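Local coordinates for heme oxygenase (Leptospira interrogans, PDB 5KZL), which catalyses the oxidative opening of heme, which in this enzyme family yields biliverdin, carbon monoxide and free iron, at residues E61-N65 with I114-S118; P77-R81 with F161-I167; G17-H22 with S198-F202. The protein carries 1 engineered substitution. All coordinates share one frame; numbering follows the deposited sequence.

In the fold
From the N terminus, the chain first supplies 17-22, at the start of helix 19-24. Segment 198-202 of the last long helix, 188-210, comes back to it, so contact 3 closes the longest loop and holds the heme-binding histidine. Contacts 1 and 2 both fall within that loop. Contact 1 joins the end of helix 41-64 to helix 105-120. Contact 2 starts between 61-65 and 114-118, at 77-81, and closes beyond them at 161-167, so the two cross. It ties together the connections before helices 82-93 and 170-183. Contacts 1 and 2 touch through Glu63 and Tyr80. Contacts 2 and 3 lie on opposite sides of the chain's centre, with centres about 23 Å apart.

Contact 1: E61-N65 with I114-S118; sequences ELERN and IRKIS
Ser118 points its hydroxyl at the last turn of helix 41-64. Its OG donates to Glu61 OE1 at 2.6 Å, on the anti side of that oxygen. Ser118 OG also receives a weak bond from Asn65 ND2 at 2.8 Å. With chi1 at 171°, the hydroxyl stands anti to its own backbone N, where the carboxylate and the amide can both reach it. Nearer the backbone, Glu61 CG rests on Ile114 CG2 at 3.8 Å.

Arg64 sets the carboxylate in place. It grips side-on, with Arg64 NE on Glu61 OE1 at 2.8 Å and Arg64 NH2 on Glu61 OE2 at 3.1 Å, both on the syn side but tilted about 30° out of the carboxylate plane. Asn65 ND2 is steadied by Glu61 O, 2.9 Å away. That carbonyl also takes the backbone N of Asn65, from the opposite face of its plane.

Two waters extend the link. One joins Glu61 OE2 to Arg115 NE, the other Asn65 OD1 to Ser118 O. This polar cluster pins the C-terminal end of helix 41-64 to helix 105-120 in the all-helical heme oxygenase fold. The buried Glu61 carboxylate has both oxygens bonded. Its close arginine and the serine hydroxyl would probably favour the charged form.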
loop_
_atom_site.group_PDB
_atom_site.type_symbol
_atom_site.label_atom_id
_atom_site.label_comp_id
_atom_site.label_asym_id
_atom_site.label_seq_id
_atom_site.Cartn_x
_atom_site.Cartn_y
_atom_site.Cartn_z
ATOM N N GLU A 61 -4.390 -4.488 -11.920
ATOM C CA GLU A 61 -5.752 -4.922 -11.628
ATOM C C GLU A 61 -6.739 -3.764 -11.430
ATOM O O GLU A 61 -7.878 -3.861 -11.894
ATOM C CB GLU A 61 -5.746 -5.914 -10.444
ATOM C CG GLU A 61 -4.915 -7.183 -10.691
ATOM C CD GLU A 61 -5.034 -7.828 -12.063
ATOM O OE1 GLU A 61 -6.157 -7.903 -12.612
ATOM O OE2 GLU A 61 -3.989 -8.246 -12.603
ATOM N N LEU A 62 -6.319 -2.657 -10.797
ATOM C CA LEU A 62 -7.188 -1.482 -10.645
ATOM C C LEU A 62 -7.459 -0.828 -12.013
ATOM O O LEU A 62 -8.574 -0.361 -12.264
ATOM C CB LEU A 62 -6.590 -0.466 -9.655
ATOM C CG LEU A 62 -6.671 -0.869 -8.169
ATOM C CD1 LEU A 62 -5.829 0.071 -7.328
ATOM C CD2 LEU A 62 -8.154 -0.878 -7.652
ATOM N N GLU A 63 -6.447 -0.832 -12.910
ATOM C CA GLU A 63 -6.606 -0.287 -14.258
ATOM C C GLU A 63 -7.538 -1.178 -15.058
ATOM O O GLU A 63 -8.428 -0.671 -15.746
ATOM C CB GLU A 63 -5.236 -0.157 -14.950
ATOM C CG GLU A 63 -4.464 1.075 -14.511
ATOM C CD GLU A 63 -5.082 2.365 -14.997
ATOM O OE1 GLU A 63 -5.185 2.522 -16.234
ATOM O OE2 GLU A 63 -5.499 3.192 -14.150
ATOM N N ARG A 64 -7.366 -2.509 -14.936
ATOM C CA ARG A 64 -8.201 -3.496 -15.628
ATOM C C ARG A 64 -9.666 -3.335 -15.231
ATOM O O ARG A 64 -10.546 -3.397 -16.098
ATOM C CB ARG A 64 -7.753 -4.922 -15.269
ATOM C CG ARG A 64 -8.294 -5.997 -16.228
ATOM C CD ARG A 64 -7.872 -7.428 -15.905
ATOM N NE ARG A 64 -6.493 -7.542 -15.416
ATOM C CZ ARG A 64 -5.406 -7.580 -16.187
ATOM N NH1 ARG A 64 -5.515 -7.512 -17.511
ATOM N NH2 ARG A 64 -4.203 -7.671 -15.639
ATOM N N ASN A 65 -9.925 -3.096 -13.929
ATOM C CA ASN A 65 -11.270 -2.952 -13.399
ATOM C C ASN A 65 -11.712 -1.515 -13.176
ATOM O O ASN A 65 -12.655 -1.300 -12.413
ATOM C CB ASN A 65 -11.404 -3.759 -12.104
ATOM C CG ASN A 65 -11.266 -5.237 -12.324
ATOM O OD1 ASN A 65 -12.118 -5.886 -12.955
ATOM N ND2 ASN A 65 -10.129 -5.762 -11.940
ATOM N N ILE A 114 -4.068 -10.612 -5.069
ATOM C CA ILE A 114 -4.524 -9.463 -5.856
ATOM C C ILE A 114 -5.113 -9.913 -7.198
ATOM O O ILE A 114 -6.188 -9.446 -7.607
ATOM C CB ILE A 114 -3.369 -8.436 -6.039
ATOM C CG1 ILE A 114 -2.963 -7.798 -4.709
ATOM C CG2 ILE A 114 -3.737 -7.350 -7.093
ATOM C CD1 ILE A 114 -1.493 -7.234 -4.717
ATOM N N ARG A 115 -4.385 -10.774 -7.892
ATOM C CA ARG A 115 -4.795 -11.276 -9.199
ATOM C C ARG A 115 -6.111 -12.032 -9.150
ATOM O O ARG A 115 -6.985 -11.758 -9.957
ATOM C CB ARG A 115 -3.690 -12.137 -9.807
ATOM C CG ARG A 115 -2.510 -11.283 -10.205
ATOM C CD ARG A 115 -1.323 -12.112 -10.613
ATOM N NE ARG A 115 -0.276 -11.255 -11.190
ATOM C CZ ARG A 115 0.921 -11.693 -11.566
ATOM N NH1 ARG A 115 1.260 -12.961 -11.375
ATOM N NH2 ARG A 115 1.808 -10.855 -12.088
ATOM N N LYS A 116 -6.233 -12.983 -8.223
ATOM C CA LYS A 116 -7.412 -13.828 -8.058
ATOM C C LYS A 116 -8.650 -13.038 -7.614
ATOM O O LYS A 116 -9.756 -13.293 -8.104
ATOM C CB LYS A 116 -7.084 -14.991 -7.122
ATOM C CG LYS A 116 -6.147 -16.031 -7.728
ATOM C CD LYS A 116 -6.904 -17.098 -8.496
ATOM C CE LYS A 116 -6.029 -18.203 -9.027
ATOM N NZ LYS A 116 -5.208 -17.755 -10.181
ATOM N N ILE A 117 -8.456 -12.040 -6.737
ATOM C CA ILE A 117 -9.524 -11.140 -6.294
ATOM C C ILE A 117 -10.002 -10.326 -7.486
ATOM O O ILE A 117 -11.199 -10.265 -7.755
ATOM C CB ILE A 117 -9.040 -10.270 -5.095
ATOM C CG1 ILE A 117 -9.008 -11.118 -3.803
ATOM C CG2 ILE A 117 -9.894 -8.979 -4.899
ATOM C CD1 ILE A 117 -10.398 -11.528 -3.258
ATOM N N SER A 118 -9.064 -9.742 -8.232
ATOM C CA SER A 118 -9.394 -8.946 -9.395
ATOM C C SER A 118 -10.240 -9.721 -10.392
ATOM O O SER A 118 -11.189 -9.161 -10.915
ATOM C CB SER A 118 -8.124 -8.476 -10.074
ATOM O OG SER A 118 -8.408 -7.861 -11.320
HETATM O O HOH W 1 -1.314 -8.462 -11.723
HETATM O O HOH W 2 -12.470 -8.590 -13.220
#

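Contact 2: P77-R81 with F161-I167; sequences PELYR and FYEFPMI
Arg81 NH2 donates to two carbonyl oxygens of the facing loop, Phe161 O and Glu163 O, each 2.8 Å away. Both acceptors lie at the edge of the guanidinium, near its plane. The nitrogen nevertheless stands above the plane of each carbonyl, 64° out at Phe161 and 49° out at Glu163. Arg81 NH1 adds a weak bond to Glu163 O. On its own side, Arg81 NE donates to Leu79 O at 2.9 Å, and Tyr80 O receives weak bonds from NE and NH1. Bends at chi2 and chi3 fold the chain back so that the guanidinium can reach both loops.

One guanidinium face lies flat on the Phe164 ring. The centres are 3.9 Å apart and the planes 24° apart, an off-centre cation-pi stack in which CE2 sits under the middle of the guanidinium. Leu79 O and Glu78 O meet the edge of the same ring. The aliphatic part of Arg81 packs on Phe161, with Arg81 CG 3.9 Å from Phe161 CE1.

Farther along, Leu79 CD2 touches Ile167 CD1 at 3.8 Å, and Glu78 CB rests on Ile167 CG1. Met166 runs extended, and its SD lies 3.8 Å from Glu78 CA. A type I turn from Phe164 to Ile167 brings Met166 and Ile167 round to Glu78 and Leu79, and a water links Glu78 O to Met166 N. Phe173 of helix 170-183 packs on Leu79 and Ile167, while Glu59 of helix 41-64 accepts from Arg81 N.

The buried guanidinium is therefore held by backbone oxygens from both loops and by an aromatic face. Several carbonyl dipoles, rather than one carboxylate, probably stabilise its charge within the contact. These bonds also fix its rotation and clamp two irregular connections of this all-helical fold together.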
loop_
_atom_site.group_PDB
_atom_site.type_symbol
_atom_site.label_atom_id
_atom_site.label_comp_id
_atom_site.label_asym_id
_atom_site.label_seq_id
_atom_site.Cartn_x
_atom_site.Cartn_y
_atom_site.Cartn_z
ATOM N N PRO A 77 -5.684 7.378 -9.968
ATOM C CA PRO A 77 -4.297 7.177 -10.443
ATOM C C PRO A 77 -3.278 8.061 -9.723
ATOM O O PRO A 77 -2.094 7.750 -9.766
ATOM C CB PRO A 77 -4.362 7.544 -11.930
ATOM C CG PRO A 77 -5.784 7.398 -12.304
ATOM C CD PRO A 77 -6.593 7.718 -11.081
ATOM N N GLU A 78 -3.733 9.154 -9.064
ATOM C CA GLU A 78 -2.882 10.059 -8.263
ATOM C C GLU A 78 -2.115 9.283 -7.188
ATOM O O GLU A 78 -1.067 9.740 -6.724
ATOM C CB GLU A 78 -3.735 11.119 -7.526
ATOM C CG GLU A 78 -4.455 12.081 -8.441
ATOM C CD GLU A 78 -5.910 11.747 -8.713
ATOM O OE1 GLU A 78 -6.269 10.551 -8.805
ATOM O OE2 GLU A 78 -6.659 12.703 -8.994
ATOM N N LEU A 79 -2.699 8.156 -6.733
ATOM C CA LEU A 79 -2.151 7.332 -5.651
ATOM C C LEU A 79 -1.130 6.303 -6.092
ATOM O O LEU A 79 -0.406 5.804 -5.235
ATOM C CB LEU A 79 -3.294 6.632 -4.894
ATOM C CG LEU A 79 -4.332 7.538 -4.219
ATOM C CD1 LEU A 79 -5.520 6.719 -3.746
ATOM C CD2 LEU A 79 -3.712 8.290 -3.025
ATOM N N TYR A 80 -1.087 5.950 -7.398
ATOM C CA TYR A 80 -0.198 4.891 -7.919
ATOM C C TYR A 80 1.242 5.066 -7.463
ATOM O O TYR A 80 1.767 6.195 -7.444
ATOM C CB TYR A 80 -0.309 4.722 -9.435
ATOM C CG TYR A 80 -1.645 4.231 -9.960
ATOM C CD1 TYR A 80 -2.668 3.840 -9.090
ATOM C CD2 TYR A 80 -1.882 4.140 -11.329
ATOM C CE1 TYR A 80 -3.897 3.389 -9.579
ATOM C CE2 TYR A 80 -3.105 3.690 -11.828
ATOM C CZ TYR A 80 -4.117 3.344 -10.949
ATOM O OH TYR A 80 -5.294 2.876 -11.460
ATOM N N ARG A 81 1.854 3.938 -7.049
ATOM C CA ARG A 81 3.182 3.878 -6.428
ATOM C C ARG A 81 4.246 3.154 -7.222
ATOM O O ARG A 81 5.425 3.317 -6.893
ATOM C CB ARG A 81 3.078 3.238 -5.012
ATOM C CG ARG A 81 2.105 3.905 -4.006
ATOM C CD ARG A 81 2.564 5.271 -3.520
ATOM N NE ARG A 81 2.305 6.334 -4.501
ATOM C CZ ARG A 81 2.991 7.473 -4.573
ATOM N NH1 ARG A 81 2.684 8.385 -5.491
ATOM N NH2 ARG A 81 3.962 7.725 -3.710
ATOM N N PHE A 161 8.556 7.008 -2.857
ATOM C CA PHE A 161 7.417 6.192 -2.422
ATOM C C PHE A 161 6.454 6.921 -1.485
ATOM O O PHE A 161 5.263 6.642 -1.505
ATOM C CB PHE A 161 7.913 4.882 -1.810
ATOM C CG PHE A 161 6.855 3.968 -1.240
ATOM C CD1 PHE A 161 5.809 3.503 -2.036
ATOM C CD2 PHE A 161 6.942 3.516 0.075
ATOM C CE1 PHE A 161 4.851 2.619 -1.516
ATOM C CE2 PHE A 161 5.990 2.617 0.593
ATOM C CZ PHE A 161 4.960 2.169 -0.214
ATOM N N TYR A 162 6.961 7.841 -0.671
ATOM C CA TYR A 162 6.138 8.561 0.309
ATOM C C TYR A 162 5.554 9.868 -0.192
ATOM O O TYR A 162 4.834 10.530 0.564
ATOM C CB TYR A 162 6.963 8.833 1.568
ATOM C CG TYR A 162 7.621 7.590 2.111
ATOM C CD1 TYR A 162 6.872 6.600 2.737
ATOM C CD2 TYR A 162 8.992 7.395 1.989
ATOM C CE1 TYR A 162 7.466 5.429 3.201
ATOM C CE2 TYR A 162 9.599 6.228 2.454
ATOM C CZ TYR A 162 8.834 5.259 3.078
ATOM O OH TYR A 162 9.417 4.107 3.532
ATOM N N GLU A 163 5.862 10.256 -1.443
ATOM C CA GLU A 163 5.423 11.534 -2.002
ATOM C C GLU A 163 4.398 11.394 -3.126
ATOM O O GLU A 163 4.501 10.499 -3.988
ATOM C CB GLU A 163 6.641 12.357 -2.457
ATOM C CG GLU A 163 7.673 12.591 -1.368
ATOM C CD GLU A 163 8.686 13.650 -1.757
ATOM O OE1 GLU A 163 9.059 13.698 -2.949
ATOM O OE2 GLU A 163 9.102 14.435 -0.874
ATOM N N PHE A 164 3.404 12.296 -3.102
ATOM C CA PHE A 164 2.288 12.333 -4.048
ATOM C C PHE A 164 2.307 13.660 -4.811
ATOM O O PHE A 164 1.562 14.562 -4.443
ATOM C CB PHE A 164 0.945 12.111 -3.291
ATOM C CG PHE A 164 0.908 10.759 -2.618
ATOM C CD1 PHE A 164 1.453 10.579 -1.348
ATOM C CD2 PHE A 164 0.392 9.647 -3.280
ATOM C CE1 PHE A 164 1.454 9.316 -0.740
ATOM C CE2 PHE A 164 0.415 8.384 -2.676
ATOM C CZ PHE A 164 0.928 8.233 -1.406
ATOM N N PRO A 165 3.181 13.820 -5.840
ATOM C CA PRO A 165 3.253 15.115 -6.545
ATOM C C PRO A 165 1.951 15.510 -7.244
ATOM O O PRO A 165 1.723 16.690 -7.452
ATOM C CB PRO A 165 4.424 14.932 -7.521
ATOM C CG PRO A 165 4.522 13.450 -7.721
ATOM C CD PRO A 165 4.160 12.855 -6.389
ATOM N N MET A 166 1.065 14.536 -7.532
ATOM C CA MET A 166 -0.222 14.798 -8.177
ATOM C C MET A 166 -1.279 15.334 -7.191
ATOM O O MET A 166 -2.376 15.704 -7.613
ATOM C CB MET A 166 -0.745 13.506 -8.860
ATOM C CG MET A 166 0.130 13.019 -9.992
ATOM S SD MET A 166 -0.554 11.550 -10.805
ATOM C CE MET A 166 0.519 11.411 -12.230
ATOM N N ILE A 167 -0.973 15.320 -5.881
ATOM C CA ILE A 167 -1.889 15.736 -4.810
ATOM C C ILE A 167 -1.253 16.929 -4.077
ATOM O O ILE A 167 -0.280 16.752 -3.345
ATOM C CB ILE A 167 -2.215 14.537 -3.840
ATOM C CG1 ILE A 167 -2.873 13.318 -4.576
ATOM C CG2 ILE A 167 -3.080 14.992 -2.661
ATOM C CD1 ILE A 167 -2.920 11.945 -3.719
HETATM O O HOH W 3 0.974 11.577 -6.886
#

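Contact 3: G17-H22 with S198-F202; sequences GTSEEH and SKQVF. With HEM (protoporphyrin IX containing Fe), chain B.
The Phe202 ring lies against the first turn of helix 19-24, with His22 N over one face. Thr18 CB and the heme methyl approach the ring obliquely. Thr18 CB sits 3.5 Å from Phe202 CE2, and the two side chains cross at about a right angle. His22 CA is equally close to Phe202 CE1. On the heme side, Phe202 CE1 approaches heme CMB at 3.4 Å. Glu21 CB packs against the base of the ring, 3.6 Å from Phe202 CB.

The His22 imidazole stands edge-on to the porphyrin. Its CG is anti to the backbone N (chi1 -173°), which carries His22 NE2 to the heme iron at 2.3 Å. A water is the other axial ligand. This is the proximal histidine of the heme oxygenase fold, where a short N-terminal helix lies against the heme. Here helix 188-210 packs against that helix through Phe202.

At the outer end, Lys199 bends at chi4 and places NZ between two acceptors. Lys199 NZ donates to Gly17 O at 2.9 Å, nearly along the C=O axis. Lys199 NZ also forms a salt bridge of 2.9 Å with Glu21 OE2, approaching from above the carboxylate plane. Thr18 OG1 bonds instead to Leu14 O.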
loop_
_atom_site.group_PDB
_atom_site.type_symbol
_atom_site.label_atom_id
_atom_site.label_comp_id
_atom_site.label_asym_id
_atom_site.label_seq_id
_atom_site.Cartn_x
_atom_site.Cartn_y
_atom_site.Cartn_z
ATOM N N GLY A 17 -12.947 -1.467 12.222
ATOM C CA GLY A 17 -12.718 -2.896 12.040
ATOM C C GLY A 17 -11.276 -3.339 11.864
ATOM O O GLY A 17 -10.988 -4.525 12.034
ATOM N N THR A 18 -10.350 -2.426 11.495
ATOM C CA THR A 18 -8.964 -2.863 11.262
ATOM C C THR A 18 -7.940 -2.232 12.225
ATOM O O THR A 18 -6.738 -2.375 11.998
ATOM C CB THR A 18 -8.539 -2.681 9.785
ATOM O OG1 THR A 18 -8.522 -1.292 9.448
ATOM C CG2 THR A 18 -9.392 -3.489 8.813
ATOM N N SER A 19 -8.412 -1.587 13.320
ATOM C CA SER A 19 -7.543 -0.954 14.324
ATOM C C SER A 19 -6.538 -1.938 14.933
ATOM O O SER A 19 -5.373 -1.583 15.089
ATOM C CB SER A 19 -8.382 -0.308 15.420
ATOM O OG SER A 19 -9.290 -1.247 15.973
ATOM N N GLU A 20 -6.969 -3.179 15.247
ATOM C CA GLU A 20 -6.056 -4.178 15.822
ATOM C C GLU A 20 -5.033 -4.715 14.817
ATOM O O GLU A 20 -3.887 -4.955 15.193
ATOM C CB GLU A 20 -6.836 -5.326 16.489
ATOM C CG GLU A 20 -7.522 -4.899 17.780
ATOM C CD GLU A 20 -8.693 -5.739 18.254
ATOM O OE1 GLU A 20 -8.712 -6.964 17.991
ATOM O OE2 GLU A 20 -9.582 -5.167 18.927
ATOM N N GLU A 21 -5.443 -4.896 13.537
ATOM C CA GLU A 21 -4.600 -5.419 12.462
ATOM C C GLU A 21 -3.455 -4.462 12.145
ATOM O O GLU A 21 -2.351 -4.921 11.832
ATOM C CB GLU A 21 -5.438 -5.710 11.190
ATOM C CG GLU A 21 -6.352 -6.927 11.275
ATOM C CD GLU A 21 -7.607 -6.814 12.120
ATOM O OE1 GLU A 21 -7.952 -5.689 12.543
ATOM O OE2 GLU A 21 -8.229 -7.863 12.396
ATOM N N HIS A 22 -3.739 -3.139 12.205
ATOM C CA HIS A 22 -2.787 -2.049 11.986
ATOM C C HIS A 22 -1.685 -2.184 13.041
ATOM O O HIS A 22 -0.512 -2.243 12.673
ATOM C CB HIS A 22 -3.507 -0.674 12.072
ATOM C CG HIS A 22 -2.656 0.506 11.691
ATOM N ND1 HIS A 22 -1.790 1.095 12.597
ATOM C CD2 HIS A 22 -2.600 1.195 10.531
ATOM C CE1 HIS A 22 -1.219 2.103 11.956
ATOM N NE2 HIS A 22 -1.674 2.202 10.708
ATOM N N SER A 198 -9.905 -6.455 3.805
ATOM C CA SER A 198 -8.958 -5.506 4.410
ATOM C C SER A 198 -8.110 -6.205 5.484
ATOM O O SER A 198 -6.892 -6.037 5.512
ATOM C CB SER A 198 -9.696 -4.302 4.986
ATOM O OG SER A 198 -10.410 -3.625 3.967
ATOM N N LYS A 199 -8.749 -7.031 6.333
ATOM C CA LYS A 199 -8.018 -7.799 7.352
ATOM C C LYS A 199 -6.981 -8.743 6.732
ATOM O O LYS A 199 -5.849 -8.844 7.241
ATOM C CB LYS A 199 -8.992 -8.573 8.232
ATOM C CG LYS A 199 -9.836 -7.653 9.103
ATOM C CD LYS A 199 -10.887 -8.458 9.841
ATOM C CE LYS A 199 -11.713 -7.582 10.731
ATOM N NZ LYS A 199 -11.083 -7.447 12.068
ATOM N N GLN A 200 -7.354 -9.395 5.610
ATOM C CA GLN A 200 -6.485 -10.302 4.855
ATOM C C GLN A 200 -5.294 -9.522 4.298
ATOM O O GLN A 200 -4.157 -10.004 4.365
ATOM C CB GLN A 200 -7.269 -10.922 3.679
ATOM C CG GLN A 200 -7.657 -12.376 3.849
ATOM C CD GLN A 200 -6.477 -13.263 4.114
ATOM O OE1 GLN A 200 -5.648 -13.579 3.242
ATOM N NE2 GLN A 200 -6.365 -13.631 5.350
ATOM N N VAL A 201 -5.547 -8.315 3.782
ATOM C CA VAL A 201 -4.483 -7.451 3.228
ATOM C C VAL A 201 -3.494 -7.104 4.342
ATOM O O VAL A 201 -2.292 -7.216 4.106
ATOM C CB VAL A 201 -4.999 -6.176 2.497
ATOM C CG1 VAL A 201 -3.842 -5.383 1.888
ATOM C CG2 VAL A 201 -6.005 -6.533 1.413
ATOM N N PHE A 202 -3.980 -6.711 5.548
ATOM C CA PHE A 202 -3.063 -6.415 6.657
ATOM C C PHE A 202 -2.189 -7.632 6.938
ATOM O O PHE A 202 -0.980 -7.482 7.110
ATOM C CB PHE A 202 -3.797 -5.983 7.949
ATOM C CG PHE A 202 -4.069 -4.497 8.037
ATOM C CD1 PHE A 202 -3.068 -3.607 8.423
ATOM C CD2 PHE A 202 -5.335 -3.990 7.761
ATOM C CE1 PHE A 202 -3.322 -2.227 8.483
ATOM C CE2 PHE A 202 -5.590 -2.618 7.829
ATOM C CZ PHE A 202 -4.585 -1.741 8.170
HETATM C CHA HEM B . -3.322 5.416 9.134
HETATM C CHB HEM B . -2.333 1.338 6.926
HETATM C CHC HEM B . 1.838 1.208 9.258
HETATM C CHD HEM B . 1.179 5.613 10.670
HETATM C C1A HEM B . -3.397 4.328 8.335
HETATM C C2A HEM B . -4.565 3.976 7.581
HETATM C C3A HEM B . -4.288 2.818 6.989
HETATM C C4A HEM B . -2.983 2.462 7.330
HETATM C CMA HEM B . -5.158 2.049 6.074
HETATM C CAA HEM B . -5.855 4.748 7.466
HETATM C CBA HEM B . -6.789 4.552 8.682
HETATM C CGA HEM B . -8.087 5.199 8.432
HETATM O O1A HEM B . -9.089 4.554 8.398
HETATM O O2A HEM B . -8.101 6.406 8.253
HETATM C C1B HEM B . -1.097 0.913 7.385
HETATM C C2B HEM B . -0.509 -0.375 7.051
HETATM C C3B HEM B . 0.660 -0.388 7.721
HETATM C C4B HEM B . 0.764 0.880 8.458
HETATM C CMB HEM B . -1.036 -1.432 6.142
HETATM C CAB HEM B . 1.660 -1.378 7.790
HETATM C CBB HEM B . 1.320 -2.485 7.362
HETATM C C1C HEM B . 2.139 2.432 9.737
HETATM C C2C HEM B . 3.415 2.881 10.176
HETATM C C3C HEM B . 3.210 4.151 10.568
HETATM C C4C HEM B . 1.826 4.479 10.335
HETATM C CMC HEM B . 4.720 2.084 10.183
HETATM C CAC HEM B . 4.238 5.006 11.112
HETATM C CBC HEM B . 4.102 6.269 11.099
HETATM C C1D HEM B . -0.157 5.881 10.454
HETATM C C2D HEM B . -0.815 7.131 10.913
HETATM C C3D HEM B . -2.041 7.081 10.457
HETATM C C4D HEM B . -2.158 5.803 9.741
HETATM C CMD HEM B . -0.181 8.246 11.668
HETATM C CAD HEM B . -3.106 8.115 10.699
HETATM C CBD HEM B . -2.950 9.346 9.886
HETATM C CGD HEM B . -4.031 10.350 10.123
HETATM O O1D HEM B . -5.037 10.053 10.645
HETATM O O2D HEM B . -3.837 11.464 9.741
HETATM N NA HEM B . -2.501 3.351 8.157
HETATM N NB HEM B . -0.305 1.503 8.212
HETATM N NC HEM B . 1.261 3.401 9.867
HETATM N ND HEM B . -1.008 5.152 9.764
HETATM FE FE HEM B . -0.660 3.386 9.032
HETATM O O HOH W 4 0.309 4.364 7.217
#